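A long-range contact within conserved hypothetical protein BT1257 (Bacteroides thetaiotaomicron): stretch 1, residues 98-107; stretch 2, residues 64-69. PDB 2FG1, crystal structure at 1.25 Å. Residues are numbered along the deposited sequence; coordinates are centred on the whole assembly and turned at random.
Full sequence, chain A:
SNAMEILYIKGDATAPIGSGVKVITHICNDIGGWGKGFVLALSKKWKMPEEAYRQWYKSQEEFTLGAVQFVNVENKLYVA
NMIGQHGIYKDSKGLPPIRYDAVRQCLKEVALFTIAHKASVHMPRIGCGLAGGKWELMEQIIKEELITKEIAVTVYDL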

# COMPACT_ATOMS: atom_id res chain seq x y z
N ILE A 98 2.42 1.83 -12.93
CA ILE A 98 1.27 2.12 -12.05
C ILE A 98 -0.06 1.82 -12.76
O ILE A 98 -0.23 2.10 -13.94
CB ILE A 98 1.31 3.60 -11.54
CG1 ILE A 98 0.36 3.81 -10.35
CG2 ILE A 98 0.97 4.60 -12.64
CD1 ILE A 98 0.73 3.03 -9.12
N ARG A 99 -0.98 1.21 -12.02
CA ARG A 99 -2.33 0.98 -12.53
C ARG A 99 -3.31 1.56 -11.53
O ARG A 99 -3.55 0.98 -10.46
CB ARG A 99 -2.58 -0.52 -12.75
CG ARG A 99 -1.75 -1.13 -13.88
CD ARG A 99 -2.14 -0.56 -15.24
NE ARG A 99 -1.43 -1.19 -16.35
CZ ARG A 99 -0.24 -0.81 -16.81
NH1 ARG A 99 0.42 0.20 -16.24
NH2 ARG A 99 0.32 -1.45 -17.83
N TYR A 100 -3.85 2.73 -11.83
CA TYR A 100 -4.70 3.46 -10.88
C TYR A 100 -5.96 2.68 -10.53
O TYR A 100 -6.39 2.69 -9.38
CB TYR A 100 -5.07 4.84 -11.40
CG TYR A 100 -3.90 5.79 -11.53
CD1 TYR A 100 -3.35 6.40 -10.40
CD2 TYR A 100 -3.37 6.10 -12.78
CE1 TYR A 100 -2.28 7.29 -10.52
CE2 TYR A 100 -2.30 6.99 -12.90
CZ TYR A 100 -1.76 7.57 -11.77
OH TYR A 100 -0.71 8.45 -11.90
N ASP A 101 -6.55 2.02 -11.51
CA ASP A 101 -7.74 1.20 -11.25
C ASP A 101 -7.44 0.03 -10.31
O ASP A 101 -8.23 -0.29 -9.41
CB ASP A 101 -8.44 0.74 -12.54
CG ASP A 101 -7.53 -0.04 -13.50
OD1 ASP A 101 -6.27 -0.00 -13.41
OD2 ASP A 101 -8.08 -0.68 -14.42
N ALA A 102 -6.28 -0.59 -10.50
CA ALA A 102 -5.85 -1.65 -9.60
C ALA A 102 -5.64 -1.12 -8.18
O ALA A 102 -6.09 -1.75 -7.22
CB ALA A 102 -4.57 -2.30 -10.12
N VAL A 103 -4.98 0.02 -8.04
CA VAL A 103 -4.77 0.60 -6.72
C VAL A 103 -6.11 0.89 -6.06
O VAL A 103 -6.28 0.63 -4.88
CB VAL A 103 -3.87 1.86 -6.74
CG1 VAL A 103 -3.71 2.42 -5.33
CG2 VAL A 103 -2.51 1.52 -7.33
N ARG A 104 -7.06 1.44 -6.82
CA ARG A 104 -8.39 1.71 -6.26
C ARG A 104 -9.05 0.42 -5.77
O ARG A 104 -9.59 0.39 -4.66
CB ARG A 104 -9.28 2.41 -7.27
CG ARG A 104 -10.66 2.66 -6.67
CD ARG A 104 -11.61 3.28 -7.64
NE ARG A 104 -11.23 4.63 -8.06
CZ ARG A 104 -11.53 5.73 -7.38
NH1 ARG A 104 -12.15 5.66 -6.19
NH2 ARG A 104 -11.19 6.92 -7.87
N GLN A 105 -8.98 -0.65 -6.56
CA GLN A 105 -9.54 -1.93 -6.15
C GLN A 105 -8.87 -2.43 -4.87
O GLN A 105 -9.54 -2.91 -3.95
CB GLN A 105 -9.45 -2.97 -7.27
CG GLN A 105 -10.07 -4.32 -6.91
CD GLN A 105 -10.15 -5.29 -8.06
OE1 GLN A 105 -9.33 -5.28 -8.98
NE2 GLN A 105 -11.17 -6.15 -8.03
N CYS A 106 -7.55 -2.30 -4.80
CA CYS A 106 -6.83 -2.66 -3.59
C CYS A 106 -7.34 -1.87 -2.39
O CYS A 106 -7.57 -2.42 -1.32
CB CYS A 106 -5.34 -2.39 -3.74
SG CYS A 106 -4.45 -3.38 -4.97
N LEU A 107 -7.52 -0.56 -2.58
CA LEU A 107 -7.95 0.30 -1.50
C LEU A 107 -9.39 0.01 -1.06
O LEU A 107 -9.70 0.20 0.12
CB LEU A 107 -7.75 1.78 -1.84
CG LEU A 107 -6.27 2.22 -1.88
CD1 LEU A 107 -6.13 3.62 -2.49
CD2 LEU A 107 -5.63 2.17 -0.50
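Stretch 2 64-69: TLGAVQ

A tight turn whose backbone angles call for glycine can also lay that glycine's backbone directly against a helix, and the contact between residues 64-69 and 98-107 of BT1257 is a compact example. Stretch 1 enters its helix at Tyr 100, with Arg 99 at the N-cap position. Stretch 2 makes a type II beta turn from Thr 64 to Ala 67, closed by the backbone hydrogen bond from Ala 67 N to Thr 64 O (3.0 Å), and then extends into a strand at Val 68. Leu 65 meets the first turn of the helix and Val 68 lies against Cys 106, so the two chains advance in the same general sense.

Gly 66 has the most surface covered. Its phi/psi of 98/-14° would jam a CB against the preceding carbonyl, and an ideal CB would also lie 1.9 Å from Gln 105 OE1. At this residue the backbones come close: Gly 66 CA is 4.2 Å from Ala 102 CA. A CA-H...O contact joins Gly 66 CA to Ala 102 O at 3.5 Å, nearly straight at the hydrogen, although that carbonyl already accepts the helical hydrogen bond from Cys 106 N (2.9 Å). A second, more bent contact runs from Cys 106 CA to Gly 66 O at 3.6 Å. Gln 105 extends along the same site, its OE1 3.4 Å from Gly 66 CA.

Cys 106 continues the contact beyond the turn. Its CB packs 3.6 Å from Val 68 CG2, and its SG lies 3.5 Å from Ala 67 O. At the other end, Leu 65 CB rests 3.8 Å from Ala 102 CB, while Leu 65 CD2 reaches to 4.3 Å from Arg 99 CG. Apolar packing thus flanks a central backbone approach at Gly 66.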

# COMPACT_ATOMS: atom_id res chain seq x y z
N THR A 64 -3.11 -11.13 -8.49
CA THR A 64 -3.63 -10.34 -9.61
C THR A 64 -3.69 -8.87 -9.22
O THR A 64 -3.81 -8.52 -8.05
CB THR A 64 -5.04 -10.82 -10.04
OG1 THR A 64 -5.91 -10.89 -8.90
CG2 THR A 64 -4.97 -12.19 -10.68
N LEU A 65 -3.62 -8.01 -10.23
CA LEU A 65 -3.84 -6.58 -10.04
C LEU A 65 -5.15 -6.34 -9.30
O LEU A 65 -6.20 -6.90 -9.70
CB LEU A 65 -3.84 -5.86 -11.39
CG LEU A 65 -2.47 -5.72 -12.05
CD1 LEU A 65 -2.64 -5.39 -13.53
CD2 LEU A 65 -1.63 -4.65 -11.37
N GLY A 66 -5.11 -5.54 -8.24
CA GLY A 66 -6.30 -5.27 -7.45
C GLY A 66 -6.42 -6.10 -6.19
O GLY A 66 -7.22 -5.77 -5.33
N ALA A 67 -5.61 -7.16 -6.08
CA ALA A 67 -5.64 -8.03 -4.91
C ALA A 67 -4.76 -7.49 -3.78
O ALA A 67 -3.81 -6.73 -4.01
CB ALA A 67 -5.22 -9.46 -5.28
N VAL A 68 -5.07 -7.90 -2.55
CA VAL A 68 -4.34 -7.45 -1.37
C VAL A 68 -4.12 -8.63 -0.43
O VAL A 68 -5.03 -9.43 -0.21
CB VAL A 68 -5.12 -6.34 -0.60
CG1 VAL A 68 -4.30 -5.81 0.57
CG2 VAL A 68 -5.51 -5.20 -1.54
N GLN A 69 -2.92 -8.69 0.14
CA GLN A 69 -2.57 -9.63 1.20
C GLN A 69 -2.28 -8.85 2.47
O GLN A 69 -1.47 -7.91 2.45
CB GLN A 69 -1.33 -10.41 0.79
CG GLN A 69 -0.79 -11.38 1.82
CD GLN A 69 0.50 -11.99 1.34
OE1 GLN A 69 1.44 -11.28 0.99
NE2 GLN A 69 0.55 -13.32 1.32